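Local structure of protein-glutamine gamma-glutamyltransferase 2 (Pagrus major, 1G0D) at residues A[132-137]-A[286-291]; A[173-178]-A[250-255]; A[185-190]-A[258-263]; A[189-194]-A[217-222]; A[231-236]-A[266-271]. The protein probably catalyses the calcium-dependent cross-linking of peptide-bound glutamine to lysine or other primary amines, as an acyltransferase of the transglutaminase family. All coordinates share one frame; numbering follows the deposited sequence.

Interaction 1: residues A[132-137]-A[286-291]; sequences MLFNPW and LGIPTR. With SO4 (sulfate ion), chain B.
With CG of F134 anti to its own carbonyl carbon (chi1 -80°) and CG1 of I288 set the same way (chi1 -56°), the two side chains run flank to flank in a common direction. The ring meets the isoleucine obliquely: CD1 of F134 is 3.4 Å from CG1 of I288, and the neighbouring CE1 of F134 is 3.6 Å from CD1 of I288. One backbone bond fixes this alignment. N of F134 donates to O of L286 over 2.8 Å, with the donor nearly along the C=O axis and an N-H...O angle of 171°. The same oxygen lies at the edge of the F134 ring, near its plane. G287, with positive phi, ends helix 272-286 in a Schellman motif, and a CB here would clash with O of F134. Further on, P136 lays CG 3.3 Å from O of G287, while its CB reaches CG of P289 at 3.8 Å. Helix 148-156 covers both prolines through L151. A buried main-chain bond and apolar and proline contacts thus join strand 121-133, the last of the N-terminal beta-sandwich, to the catalytic core, a junction that depends on shape more than on charge.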
# COMPACT_ATOMS: atom_id res chain seq x y z
N MET A 132 3.59 14.16 18.93
CA MET A 132 4.79 13.35 18.97
C MET A 132 4.68 12.14 18.04
O MET A 132 3.72 11.38 18.12
CB MET A 132 5.03 12.88 20.40
CG MET A 132 6.20 11.95 20.54
SD MET A 132 7.74 12.85 20.83
CE MET A 132 7.49 13.43 22.50
N LEU A 133 5.67 11.99 17.16
CA LEU A 133 5.74 10.90 16.18
C LEU A 133 6.92 9.93 16.47
O LEU A 133 7.72 10.15 17.37
CB LEU A 133 5.94 11.49 14.78
CG LEU A 133 4.89 12.34 14.05
CD1 LEU A 133 3.63 12.52 14.85
CD2 LEU A 133 5.51 13.62 13.74
N PHE A 134 7.01 8.86 15.69
CA PHE A 134 8.07 7.87 15.84
C PHE A 134 9.35 8.53 15.29
O PHE A 134 9.28 9.40 14.43
CB PHE A 134 7.71 6.61 15.03
CG PHE A 134 6.73 5.70 15.73
CD1 PHE A 134 5.40 5.64 15.32
CD2 PHE A 134 7.11 4.96 16.83
CE1 PHE A 134 4.47 4.85 16.01
CE2 PHE A 134 6.19 4.16 17.53
CZ PHE A 134 4.87 4.11 17.13
N ASN A 135 10.52 8.10 15.75
CA ASN A 135 11.79 8.69 15.32
C ASN A 135 12.78 7.66 14.81
O ASN A 135 13.61 7.18 15.57
CB ASN A 135 12.44 9.40 16.49
CG ASN A 135 13.36 10.48 16.05
OD1 ASN A 135 13.70 10.56 14.88
ND2 ASN A 135 13.76 11.34 16.98
N PRO A 136 12.69 7.28 13.51
CA PRO A 136 13.63 6.30 12.97
C PRO A 136 15.04 6.83 12.78
O PRO A 136 15.91 6.09 12.34
CB PRO A 136 13.01 5.89 11.63
CG PRO A 136 12.01 6.89 11.31
CD PRO A 136 11.68 7.70 12.53
N TRP A 137 15.28 8.10 13.09
CA TRP A 137 16.62 8.65 12.97
C TRP A 137 17.32 8.63 14.32
O TRP A 137 18.51 8.90 14.39
CB TRP A 137 16.58 10.08 12.51
CG TRP A 137 16.16 10.23 11.14
CD1 TRP A 137 16.94 10.17 10.04
CD2 TRP A 137 14.83 10.49 10.69
NE1 TRP A 137 16.18 10.38 8.90
CE2 TRP A 137 14.88 10.57 9.27
CE3 TRP A 137 13.59 10.66 11.35
CZ2 TRP A 137 13.73 10.82 8.49
CZ3 TRP A 137 12.44 10.90 10.56
CH2 TRP A 137 12.53 10.97 9.15
N LEU A 286 3.09 8.77 10.68
CA LEU A 286 3.37 8.64 12.11
C LEU A 286 4.84 8.41 12.35
O LEU A 286 5.31 8.49 13.49
CB LEU A 286 2.55 7.50 12.72
CG LEU A 286 1.03 7.74 12.66
CD1 LEU A 286 0.29 6.71 13.50
CD2 LEU A 286 0.69 9.11 13.17
N GLY A 287 5.59 8.10 11.30
CA GLY A 287 7.02 7.91 11.49
C GLY A 287 7.57 6.50 11.38
O GLY A 287 8.76 6.27 11.62
N ILE A 288 6.74 5.54 11.00
CA ILE A 288 7.27 4.19 10.89
C ILE A 288 7.66 3.95 9.45
O ILE A 288 6.84 4.09 8.56
CB ILE A 288 6.22 3.14 11.34
CG1 ILE A 288 5.75 3.44 12.78
CG2 ILE A 288 6.80 1.76 11.30
CD1 ILE A 288 4.75 2.43 13.36
N PRO A 289 8.94 3.64 9.18
CA PRO A 289 9.41 3.38 7.81
C PRO A 289 8.52 2.33 7.10
O PRO A 289 8.36 1.20 7.60
CB PRO A 289 10.84 2.92 8.01
CG PRO A 289 11.22 3.45 9.29
CD PRO A 289 10.03 3.51 10.15
N THR A 290 7.96 2.68 5.94
CA THR A 290 7.03 1.77 5.23
C THR A 290 7.12 1.78 3.68
O THR A 290 7.37 2.81 3.05
CB THR A 290 5.56 2.13 5.68
OG1 THR A 290 5.47 2.02 7.11
CG2 THR A 290 4.51 1.24 5.04
N ARG A 291 6.93 0.63 3.06
CA ARG A 291 6.92 0.59 1.60
C ARG A 291 5.92 -0.43 1.08
O ARG A 291 5.87 -1.57 1.57
CB ARG A 291 8.28 0.23 1.04
CG ARG A 291 8.93 -0.93 1.72
CD ARG A 291 10.22 -1.28 1.03
NE ARG A 291 10.78 -2.49 1.58
CZ ARG A 291 12.00 -2.93 1.31
NH1 ARG A 291 12.80 -2.25 0.49
NH2 ARG A 291 12.42 -4.06 1.86
S SO4 B . 16.20 -3.65 2.00
O1 SO4 B . 15.73 -4.80 2.61
O2 SO4 B . 16.05 -2.58 2.92
O3 SO4 B . 17.57 -3.90 1.90
O4 SO4 B . 15.61 -3.51 0.70

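Interaction 2: residues A[173-178]-A[250-255]; sequences IPWNYG and TGSVPI
The indole N-H of W175 donates to the hydroxyl oxygen of S252, NE1 to OG 2.6 Å, almost straight (172°) and in the ring plane. Two backbone bonds flank it: N of N176 reaches O of T250 at 3.0 Å, on a lone pair in the carbonyl plane, and N of S252 reaches O of N176 at 3.2 Å, tilted from the plane of that carbonyl. Together they make a single beta bridge between N176 and G251. CG of W175 is anti to the backbone N (chi1 -163°), which sends the indole across to G251. CA of G251 sits over one face, 3.7 Å from the centroid of the five-membered ring of W175, a CH-pi contact. A side chain on G251 would clash with O of N176. CG2 of V253 lies 3.3 Å from O of G178. An alanine in place of W175 removes the indole, which would probably leave OG of S252 relying on its weak bonds to helix 272-286 and open a gap over G251. By edge and face at once, the indole pins strand 169-176 to the approach of helix 253-261, about 11 Å from the side chain of the catalytic C272.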
# COMPACT_ATOMS: atom_id res chain seq x y z
N ILE A 173 1.77 2.12 -11.21
CA ILE A 173 0.87 3.23 -11.05
C ILE A 173 1.43 4.08 -9.95
O ILE A 173 1.80 3.60 -8.87
CB ILE A 173 -0.57 2.83 -10.72
CG1 ILE A 173 -0.63 2.27 -9.33
CG2 ILE A 173 -1.09 1.88 -11.77
CD1 ILE A 173 -1.62 2.99 -8.50
N PRO A 174 1.66 5.35 -10.27
CA PRO A 174 2.17 6.31 -9.30
C PRO A 174 1.09 6.52 -8.23
O PRO A 174 -0.09 6.35 -8.51
CB PRO A 174 2.37 7.56 -10.15
CG PRO A 174 1.46 7.40 -11.26
CD PRO A 174 1.58 5.96 -11.60
N TRP A 175 1.50 6.89 -7.01
CA TRP A 175 0.55 7.14 -5.92
C TRP A 175 1.00 8.34 -5.10
O TRP A 175 2.19 8.49 -4.80
CB TRP A 175 0.44 5.93 -5.02
CG TRP A 175 -0.78 5.95 -4.15
CD1 TRP A 175 -0.87 6.43 -2.87
CD2 TRP A 175 -2.07 5.34 -4.44
NE1 TRP A 175 -2.12 6.16 -2.34
CE2 TRP A 175 -2.87 5.49 -3.28
CE3 TRP A 175 -2.61 4.69 -5.56
CZ2 TRP A 175 -4.20 5.00 -3.21
CZ3 TRP A 175 -3.92 4.20 -5.49
CH2 TRP A 175 -4.70 4.37 -4.31
N ASN A 176 0.07 9.21 -4.75
CA ASN A 176 0.43 10.36 -3.95
C ASN A 176 0.11 9.98 -2.50
O ASN A 176 -1.04 10.04 -2.06
CB ASN A 176 -0.38 11.58 -4.42
CG ASN A 176 -0.26 12.78 -3.50
OD1 ASN A 176 0.58 12.82 -2.60
ND2 ASN A 176 -1.12 13.78 -3.71
N TYR A 177 1.13 9.57 -1.75
CA TYR A 177 0.89 9.19 -0.36
C TYR A 177 0.45 10.40 0.42
O TYR A 177 -0.27 10.27 1.41
CB TYR A 177 2.13 8.60 0.27
CG TYR A 177 2.58 7.33 -0.37
CD1 TYR A 177 1.72 6.25 -0.49
CD2 TYR A 177 3.86 7.21 -0.89
CE1 TYR A 177 2.13 5.07 -1.12
CE2 TYR A 177 4.29 6.07 -1.51
CZ TYR A 177 3.43 5.00 -1.64
OH TYR A 177 3.89 3.87 -2.27
N GLY A 178 0.90 11.57 -0.01
CA GLY A 178 0.54 12.82 0.66
C GLY A 178 0.52 12.81 2.18
O GLY A 178 -0.37 13.41 2.75
N THR A 250 -5.88 7.99 -7.16
CA THR A 250 -4.48 8.21 -7.49
C THR A 250 -3.69 8.60 -6.24
O THR A 250 -2.50 8.90 -6.31
CB THR A 250 -4.32 9.32 -8.52
OG1 THR A 250 -5.30 10.35 -8.30
CG2 THR A 250 -4.52 8.73 -9.89
N GLY A 251 -4.36 8.57 -5.08
CA GLY A 251 -3.73 8.92 -3.82
C GLY A 251 -4.52 8.65 -2.55
O GLY A 251 -5.73 8.45 -2.59
N SER A 252 -3.85 8.71 -1.40
CA SER A 252 -4.49 8.41 -0.13
C SER A 252 -5.18 9.53 0.60
O SER A 252 -6.09 9.29 1.37
CB SER A 252 -3.48 7.78 0.82
OG SER A 252 -2.71 6.79 0.14
N VAL A 253 -4.77 10.77 0.37
CA VAL A 253 -5.39 11.90 1.07
C VAL A 253 -6.92 12.09 0.85
O VAL A 253 -7.64 12.48 1.78
CB VAL A 253 -4.66 13.22 0.72
CG1 VAL A 253 -5.33 14.37 1.41
CG2 VAL A 253 -3.21 13.13 1.11
N PRO A 254 -7.43 11.89 -0.37
CA PRO A 254 -8.88 12.07 -0.57
C PRO A 254 -9.74 11.06 0.18
O PRO A 254 -10.85 11.37 0.59
CB PRO A 254 -9.05 12.00 -2.08
CG PRO A 254 -7.69 12.28 -2.64
CD PRO A 254 -6.76 11.61 -1.65
N ILE A 255 -9.22 9.86 0.35
CA ILE A 255 -9.93 8.82 1.08
C ILE A 255 -9.95 9.20 2.57
O ILE A 255 -10.99 9.09 3.23
CB ILE A 255 -9.19 7.48 0.95
CG1 ILE A 255 -9.32 6.96 -0.47
CG2 ILE A 255 -9.70 6.53 1.96
CD1 ILE A 255 -8.27 5.94 -0.80

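Interaction 3: residues A[185-190]-A[258-263]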
# COMPACT_ATOMS: atom_id res chain seq x y z
N MET A 185 -1.97 14.40 9.31
CA MET A 185 -1.39 13.90 10.55
C MET A 185 -2.49 13.81 11.59
O MET A 185 -2.59 12.85 12.35
CB MET A 185 -0.29 14.85 11.04
CG MET A 185 0.25 14.48 12.42
SD MET A 185 1.17 15.77 13.23
CE MET A 185 -0.18 16.94 13.63
N ASP A 186 -3.34 14.83 11.64
CA ASP A 186 -4.41 14.84 12.61
C ASP A 186 -5.39 13.70 12.43
O ASP A 186 -5.91 13.16 13.42
CB ASP A 186 -5.13 16.15 12.50
CG ASP A 186 -4.23 17.30 12.71
OD1 ASP A 186 -4.35 17.87 13.80
OD2 ASP A 186 -3.42 17.63 11.81
N ILE A 187 -5.65 13.35 11.16
CA ILE A 187 -6.55 12.24 10.84
C ILE A 187 -5.89 10.90 11.19
O ILE A 187 -6.57 9.93 11.53
CB ILE A 187 -6.90 12.18 9.34
CG1 ILE A 187 -7.65 13.44 8.90
CG2 ILE A 187 -7.78 11.00 9.10
CD1 ILE A 187 -7.60 13.71 7.41
N CYS A 188 -4.57 10.83 11.07
CA CYS A 188 -3.88 9.60 11.40
C CYS A 188 -4.14 9.28 12.86
O CYS A 188 -4.50 8.15 13.15
CB CYS A 188 -2.39 9.73 11.11
SG CYS A 188 -2.02 9.64 9.37
N PHE A 189 -4.00 10.25 13.78
CA PHE A 189 -4.28 10.04 15.22
C PHE A 189 -5.76 9.81 15.47
O PHE A 189 -6.13 9.25 16.49
CB PHE A 189 -3.83 11.24 16.08
CG PHE A 189 -2.34 11.29 16.32
CD1 PHE A 189 -1.56 12.30 15.75
CD2 PHE A 189 -1.70 10.27 17.02
CE1 PHE A 189 -0.17 12.28 15.85
CE2 PHE A 189 -0.30 10.25 17.13
CZ PHE A 189 0.47 11.25 16.54
N GLU A 190 -6.61 10.23 14.53
CA GLU A 190 -8.06 10.03 14.62
C GLU A 190 -8.39 8.55 14.33
O GLU A 190 -9.32 7.97 14.89
CB GLU A 190 -8.75 10.91 13.59
CG GLU A 190 -10.19 11.19 13.94
CD GLU A 190 -10.96 11.92 12.86
OE1 GLU A 190 -12.17 12.10 13.08
OE2 GLU A 190 -10.39 12.32 11.81
N GLN A 258 -12.14 12.26 3.33
CA GLN A 258 -13.54 11.84 3.18
C GLN A 258 -14.03 11.05 4.40
O GLN A 258 -15.13 11.28 4.89
CB GLN A 258 -13.68 10.99 1.92
CG GLN A 258 -15.11 10.72 1.50
CD GLN A 258 -15.23 10.00 0.14
OE1 GLN A 258 -15.93 8.97 0.05
NE2 GLN A 258 -14.56 10.53 -0.91
N TRP A 259 -13.22 10.10 4.85
CA TRP A 259 -13.50 9.28 6.03
C TRP A 259 -13.71 10.16 7.30
O TRP A 259 -14.65 9.97 8.08
CB TRP A 259 -12.31 8.34 6.27
CG TRP A 259 -12.37 7.59 7.56
CD1 TRP A 259 -13.06 6.43 7.79
CD2 TRP A 259 -11.70 7.91 8.80
NE1 TRP A 259 -12.86 6.00 9.09
CE2 TRP A 259 -12.03 6.89 9.73
CE3 TRP A 259 -10.85 8.95 9.21
CZ2 TRP A 259 -11.55 6.89 11.04
CZ3 TRP A 259 -10.37 8.94 10.52
CH2 TRP A 259 -10.72 7.91 11.42
N SER A 260 -12.82 11.12 7.51
CA SER A 260 -12.94 12.00 8.66
C SER A 260 -14.05 13.02 8.46
O SER A 260 -14.86 13.25 9.34
CB SER A 260 -11.63 12.73 8.87
OG SER A 260 -11.80 13.70 9.87
N LYS A 261 -14.06 13.67 7.31
CA LYS A 261 -15.08 14.67 7.01
C LYS A 261 -16.47 14.13 7.30
O LYS A 261 -17.27 14.82 7.91
CB LYS A 261 -15.01 15.08 5.54
CG LYS A 261 -14.71 16.55 5.31
CD LYS A 261 -13.33 16.92 5.84
CE LYS A 261 -12.73 18.05 5.03
NZ LYS A 261 -12.45 17.56 3.65
N ALA A 262 -16.76 12.90 6.85
CA ALA A 262 -18.06 12.23 7.02
C ALA A 262 -18.36 11.72 8.41
O ALA A 262 -19.34 11.04 8.60
CB ALA A 262 -18.19 11.06 6.07
N GLY A 263 -17.50 12.04 9.38
CA GLY A 263 -17.71 11.58 10.74
C GLY A 263 -17.15 10.17 10.93
O GLY A 263 -17.75 9.35 11.62
O HOH W 1 -14.23 13.27 11.74
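I187 and W259 form the close-packed side of this helix pair, passing one another head to tail. CG2 of I187 meets the rim of the indole near its plane, 3.6 Å from CZ3 of W259. On the next turn, the aliphatic part of E190 runs past the same ring, its CB 4.0 Å from CZ3 of W259. The indole nitrogen is turned to another partner, the carbonyl oxygen of R229. The other side is polar and wetter. CG of E190 is anti to the backbone N (chi1 -158°) and the chain stays extended beyond it, carrying the carboxylate across to S260. There OG of S260 donates to OE2 of E190 over 2.8 Å, using the syn lone pair of that oxygen. The second carboxylate oxygen takes a bond from a water, OE1 of E190 to the water oxygen 2.7 Å, and this water also donates to O of S260. A partly exposed serine, a water and a carboxylate therefore close the contact where the apolar packing stops. OE2 is held directly by S260 and OE1 through the water, an arrangement likely to steady the carboxylate and to suit a charged form, and it links helix 184-193 to the last turn of helix 253-261.

Interaction 4: residues A[189-194]-A[217-222]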
# COMPACT_ATOMS: atom_id res chain seq x y z
N PHE A 189 -4.00 10.25 13.78
CA PHE A 189 -4.28 10.04 15.22
C PHE A 189 -5.76 9.81 15.47
O PHE A 189 -6.13 9.25 16.49
CB PHE A 189 -3.83 11.24 16.08
CG PHE A 189 -2.34 11.29 16.32
CD1 PHE A 189 -1.56 12.30 15.75
CD2 PHE A 189 -1.70 10.27 17.02
CE1 PHE A 189 -0.17 12.28 15.85
CE2 PHE A 189 -0.30 10.25 17.13
CZ PHE A 189 0.47 11.25 16.54
N GLU A 190 -6.61 10.23 14.53
CA GLU A 190 -8.06 10.03 14.62
C GLU A 190 -8.39 8.55 14.33
O GLU A 190 -9.32 7.97 14.89
CB GLU A 190 -8.75 10.91 13.59
CG GLU A 190 -10.19 11.19 13.94
CD GLU A 190 -10.96 11.92 12.86
OE1 GLU A 190 -12.17 12.10 13.08
OE2 GLU A 190 -10.39 12.32 11.81
N VAL A 191 -7.64 7.96 13.42
CA VAL A 191 -7.83 6.56 13.09
C VAL A 191 -7.46 5.76 14.35
O VAL A 191 -8.07 4.75 14.66
CB VAL A 191 -6.90 6.13 11.93
CG1 VAL A 191 -7.01 4.63 11.69
CG2 VAL A 191 -7.26 6.89 10.65
N LEU A 192 -6.45 6.22 15.08
CA LEU A 192 -6.02 5.49 16.27
C LEU A 192 -7.06 5.70 17.36
O LEU A 192 -7.29 4.82 18.20
CB LEU A 192 -4.64 6.01 16.73
CG LEU A 192 -3.32 5.50 16.09
CD1 LEU A 192 -2.11 6.23 16.68
CD2 LEU A 192 -3.18 3.98 16.32
N ASP A 193 -7.72 6.86 17.34
CA ASP A 193 -8.73 7.21 18.36
C ASP A 193 -10.09 6.56 18.21
O ASP A 193 -10.88 6.55 19.15
CB ASP A 193 -8.95 8.72 18.40
CG ASP A 193 -7.75 9.49 18.95
OD1 ASP A 193 -7.73 10.73 18.82
OD2 ASP A 193 -6.83 8.86 19.52
N ASN A 194 -10.36 6.01 17.03
CA ASN A 194 -11.64 5.39 16.74
C ASN A 194 -11.58 3.89 16.68
O ASN A 194 -12.52 3.23 16.21
CB ASN A 194 -12.17 5.93 15.42
CG ASN A 194 -12.69 7.32 15.56
OD1 ASN A 194 -13.79 7.51 16.05
ND2 ASN A 194 -11.91 8.31 15.16
N ARG A 217 -0.11 -2.80 13.99
CA ARG A 217 -1.18 -3.78 13.95
C ARG A 217 -2.56 -3.06 14.03
O ARG A 217 -3.53 -3.50 13.41
CB ARG A 217 -1.01 -4.80 15.10
CG ARG A 217 -2.27 -5.58 15.47
CD ARG A 217 -1.98 -7.03 15.91
NE ARG A 217 -2.06 -7.91 14.75
CZ ARG A 217 -2.73 -9.06 14.66
NH1 ARG A 217 -2.69 -9.73 13.53
NH2 ARG A 217 -3.42 -9.55 15.66
N THR A 218 -2.63 -1.96 14.76
CA THR A 218 -3.88 -1.20 14.87
C THR A 218 -4.22 -0.48 13.57
O THR A 218 -5.34 -0.53 13.13
CB THR A 218 -3.77 -0.18 15.97
OG1 THR A 218 -3.51 -0.86 17.19
CG2 THR A 218 -5.05 0.61 16.07
N ILE A 219 -3.25 0.18 12.95
CA ILE A 219 -3.50 0.88 11.69
C ILE A 219 -3.87 -0.14 10.63
O ILE A 219 -4.81 0.06 9.89
CB ILE A 219 -2.24 1.64 11.22
CG1 ILE A 219 -1.99 2.83 12.13
CG2 ILE A 219 -2.42 2.12 9.81
CD1 ILE A 219 -3.22 3.73 12.27
N THR A 220 -3.13 -1.23 10.55
CA THR A 220 -3.44 -2.23 9.55
C THR A 220 -4.87 -2.75 9.69
O THR A 220 -5.56 -3.05 8.69
CB THR A 220 -2.47 -3.36 9.65
OG1 THR A 220 -1.18 -2.87 9.31
CG2 THR A 220 -2.80 -4.45 8.67
N ALA A 221 -5.33 -2.83 10.93
CA ALA A 221 -6.67 -3.34 11.21
C ALA A 221 -7.79 -2.35 10.86
O ALA A 221 -8.87 -2.76 10.41
CB ALA A 221 -6.76 -3.75 12.66
N MET A 222 -7.53 -1.06 11.04
CA MET A 222 -8.54 -0.04 10.77
C MET A 222 -8.74 0.35 9.30
O MET A 222 -9.80 0.88 8.93
CB MET A 222 -8.21 1.22 11.56
CG MET A 222 -8.37 1.02 13.06
SD MET A 222 -10.08 1.26 13.56
CE MET A 222 -10.52 2.74 12.48
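V191 and M222 make the closest approach between these two helices, with CG1 of V191 3.6 Å from CB of M222 as the side chains run by in opposing senses. The same methyl reaches I219 from a different angle: CG1 of V191 is 3.9 Å from CD1 of I219, the two side chains crossing at about a right angle. The next residue, L192, brings its CD2 branch to CG2 of T218 at 3.9 Å and to CD1 of I219 at 4.1 Å, so CD1 of I219 touches both residues of the facing helix. M222 is bent at chi2 and chi3, and its CE lies 3.8 Å from the backbone O of V191. An alanine in place of M222 would probably leave a gap beside V191 and N194, because the thioether that lies against their carbonyls would be gone. In the next shell, ND2 of N194 bonds back to O of E190 (2.6 Å), while its OD1 is taken by R229. T218 turns its hydroxyl to the carbonyl of Y214. The axes of the segments 189-193 and 217-222 come within 9.9 Å and lie 84° apart, nearly perpendicular. Helix 272-286 lies against both partners, L192 touching L286 and I219 touching V282 and L283, while W259 of helix 253-261 packs on V191 and N194.

Interaction 5: residues A[231-236]-A[266-271]; sequences VLTGRW and PVKYGQ
V267 takes part in two of the backbone bonds that align the segments as parallel strands: its N donates to O of V231, and its O accepts from N of T233 (2.7 Å). N of G270 then bonds O of T233 (2.7 Å) before N of R235 closes on O of G270 (3.3 Å). A side-chain amide extends the series, NE2 of Q271 meeting O of R235 at 2.6 Å in the plane of both groups; the same nitrogen also bonds Y240. Strand 232-234, helix 253-261 and strand 269-270 follow one another in the chain, and the two short strands pair in parallel, with a corner at K268, a cis peptide bond before Y269 and the N-cap of helix 272-286 at Q271. The next residue, C272, is the catalytic cysteine of the transglutaminase core. Aromatic contacts gather on R235 and W236. CG of R235 is anti to the backbone N and the chain bends at chi2 and chi3, running alongside Y269 with CB of R235 3.5 Å from CG of Y269; the guanidinium and ring planes are 30° apart, and NH1 bonds the carbonyl oxygen of P239. W236 lays CE3 3.7 Å from CG of Q271 and also touches C272 and Y515, the latter important for activity. Among apolar pairs, CD2 of L232 packs on CB of V267 at 3.8 Å. One water accepts from NZ of K268; the oxygen of another lies 2.8 Å from OH of Y269, which is bonded as well by N of D242.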
# COMPACT_ATOMS: atom_id res chain seq x y z
N VAL A 231 -11.44 2.51 7.59
CA VAL A 231 -11.28 3.64 6.68
C VAL A 231 -11.91 3.41 5.33
O VAL A 231 -12.45 4.35 4.73
CB VAL A 231 -9.80 3.98 6.50
CG1 VAL A 231 -9.57 5.07 5.35
CG2 VAL A 231 -9.30 4.45 7.81
N LEU A 232 -11.83 2.17 4.84
CA LEU A 232 -12.38 1.85 3.53
C LEU A 232 -13.28 0.64 3.55
O LEU A 232 -13.14 -0.27 4.37
CB LEU A 232 -11.27 1.56 2.54
CG LEU A 232 -10.46 2.71 1.94
CD1 LEU A 232 -9.11 2.18 1.48
CD2 LEU A 232 -11.25 3.32 0.78
N THR A 233 -14.20 0.62 2.60
CA THR A 233 -15.12 -0.48 2.42
C THR A 233 -14.56 -1.25 1.22
O THR A 233 -14.22 -0.64 0.19
CB THR A 233 -16.54 0.06 2.13
OG1 THR A 233 -17.12 0.55 3.35
CG2 THR A 233 -17.43 -1.00 1.57
N GLY A 234 -14.42 -2.56 1.32
CA GLY A 234 -13.91 -3.30 0.18
C GLY A 234 -15.02 -3.77 -0.74
O GLY A 234 -16.09 -4.18 -0.27
N ARG A 235 -14.79 -3.69 -2.04
CA ARG A 235 -15.74 -4.17 -3.04
C ARG A 235 -14.86 -4.83 -4.09
O ARG A 235 -14.15 -4.15 -4.83
CB ARG A 235 -16.50 -3.04 -3.69
CG ARG A 235 -17.53 -3.51 -4.71
CD ARG A 235 -18.84 -3.76 -3.99
NE ARG A 235 -19.97 -3.27 -4.75
CZ ARG A 235 -21.12 -2.88 -4.20
NH1 ARG A 235 -22.10 -2.45 -4.98
NH2 ARG A 235 -21.30 -2.93 -2.89
N TRP A 236 -14.91 -6.16 -4.15
CA TRP A 236 -14.08 -6.91 -5.05
C TRP A 236 -14.59 -7.04 -6.46
O TRP A 236 -13.86 -7.52 -7.33
CB TRP A 236 -13.76 -8.25 -4.40
CG TRP A 236 -13.12 -7.99 -3.04
CD1 TRP A 236 -13.77 -7.92 -1.84
CD2 TRP A 236 -11.76 -7.52 -2.77
NE1 TRP A 236 -12.92 -7.44 -0.85
CE2 TRP A 236 -11.70 -7.19 -1.40
CE3 TRP A 236 -10.62 -7.36 -3.56
CZ2 TRP A 236 -10.54 -6.70 -0.81
CZ3 TRP A 236 -9.46 -6.88 -2.96
CH2 TRP A 236 -9.44 -6.56 -1.60
N PRO A 266 -16.55 4.44 6.81
CA PRO A 266 -15.85 3.69 5.76
C PRO A 266 -16.10 4.30 4.39
O PRO A 266 -17.22 4.64 4.05
CB PRO A 266 -16.44 2.29 5.90
CG PRO A 266 -16.63 2.14 7.34
CD PRO A 266 -17.13 3.53 7.81
N VAL A 267 -15.03 4.45 3.61
CA VAL A 267 -15.13 5.04 2.29
C VAL A 267 -15.37 3.98 1.25
O VAL A 267 -14.73 2.94 1.29
CB VAL A 267 -13.84 5.78 1.97
CG1 VAL A 267 -13.88 6.37 0.58
CG2 VAL A 267 -13.61 6.85 3.03
N LYS A 268 -16.31 4.23 0.33
CA LYS A 268 -16.58 3.27 -0.75
C LYS A 268 -15.87 3.65 -2.05
O LYS A 268 -16.16 4.70 -2.61
CB LYS A 268 -18.07 3.22 -1.02
CG LYS A 268 -18.92 2.72 0.13
CD LYS A 268 -20.31 2.35 -0.37
CE LYS A 268 -21.32 2.39 0.72
NZ LYS A 268 -21.17 3.68 1.44
N TYR A 269 -14.99 2.80 -2.59
CA TYR A 269 -14.65 1.47 -2.06
C TYR A 269 -13.15 1.29 -2.20
O TYR A 269 -12.46 2.13 -2.73
CB TYR A 269 -15.33 0.36 -2.90
CG TYR A 269 -16.87 0.39 -2.97
CD1 TYR A 269 -17.68 -0.14 -1.95
CD2 TYR A 269 -17.50 0.94 -4.08
CE1 TYR A 269 -19.09 -0.12 -2.06
CE2 TYR A 269 -18.89 0.97 -4.19
CZ TYR A 269 -19.69 0.45 -3.20
OH TYR A 269 -21.08 0.56 -3.37
N GLY A 270 -12.63 0.16 -1.78
CA GLY A 270 -11.22 -0.06 -1.95
C GLY A 270 -10.94 -1.51 -2.32
O GLY A 270 -11.80 -2.39 -2.19
N GLN A 271 -9.72 -1.74 -2.82
CA GLN A 271 -9.25 -3.08 -3.15
C GLN A 271 -7.83 -3.21 -2.55
O GLN A 271 -7.27 -2.21 -2.13
CB GLN A 271 -9.29 -3.30 -4.65
CG GLN A 271 -10.58 -3.99 -5.04
CD GLN A 271 -11.02 -3.75 -6.47
OE1 GLN A 271 -10.22 -3.41 -7.37
NE2 GLN A 271 -12.32 -3.93 -6.69
O HOH W 2 -19.70 2.45 3.77
O HOH W 3 -22.54 -0.60 -1.23

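All five contacts cluster in one part of the single chain, in and beside the catalytic core, their centres 11 to 26 Å apart. The segment pair of interaction 1 encloses the other four along the sequence. Interactions 3 and 4 share helix 184-193, with centres 11 Å apart, and W259 of the first packs on V191 of the second. Helix 253-261 serves interactions 2 and 3, and its I255 and W259 also touch interaction 5. M222 of interaction 4 probably bonds V231 of interaction 5 through the backbone. Interaction 5 lies at the start of helix 272-286, whose first residue is the catalytic cysteine, interaction 2 along its flank and interaction 1 at its other end, so contacts distant in sequence surround one central helix.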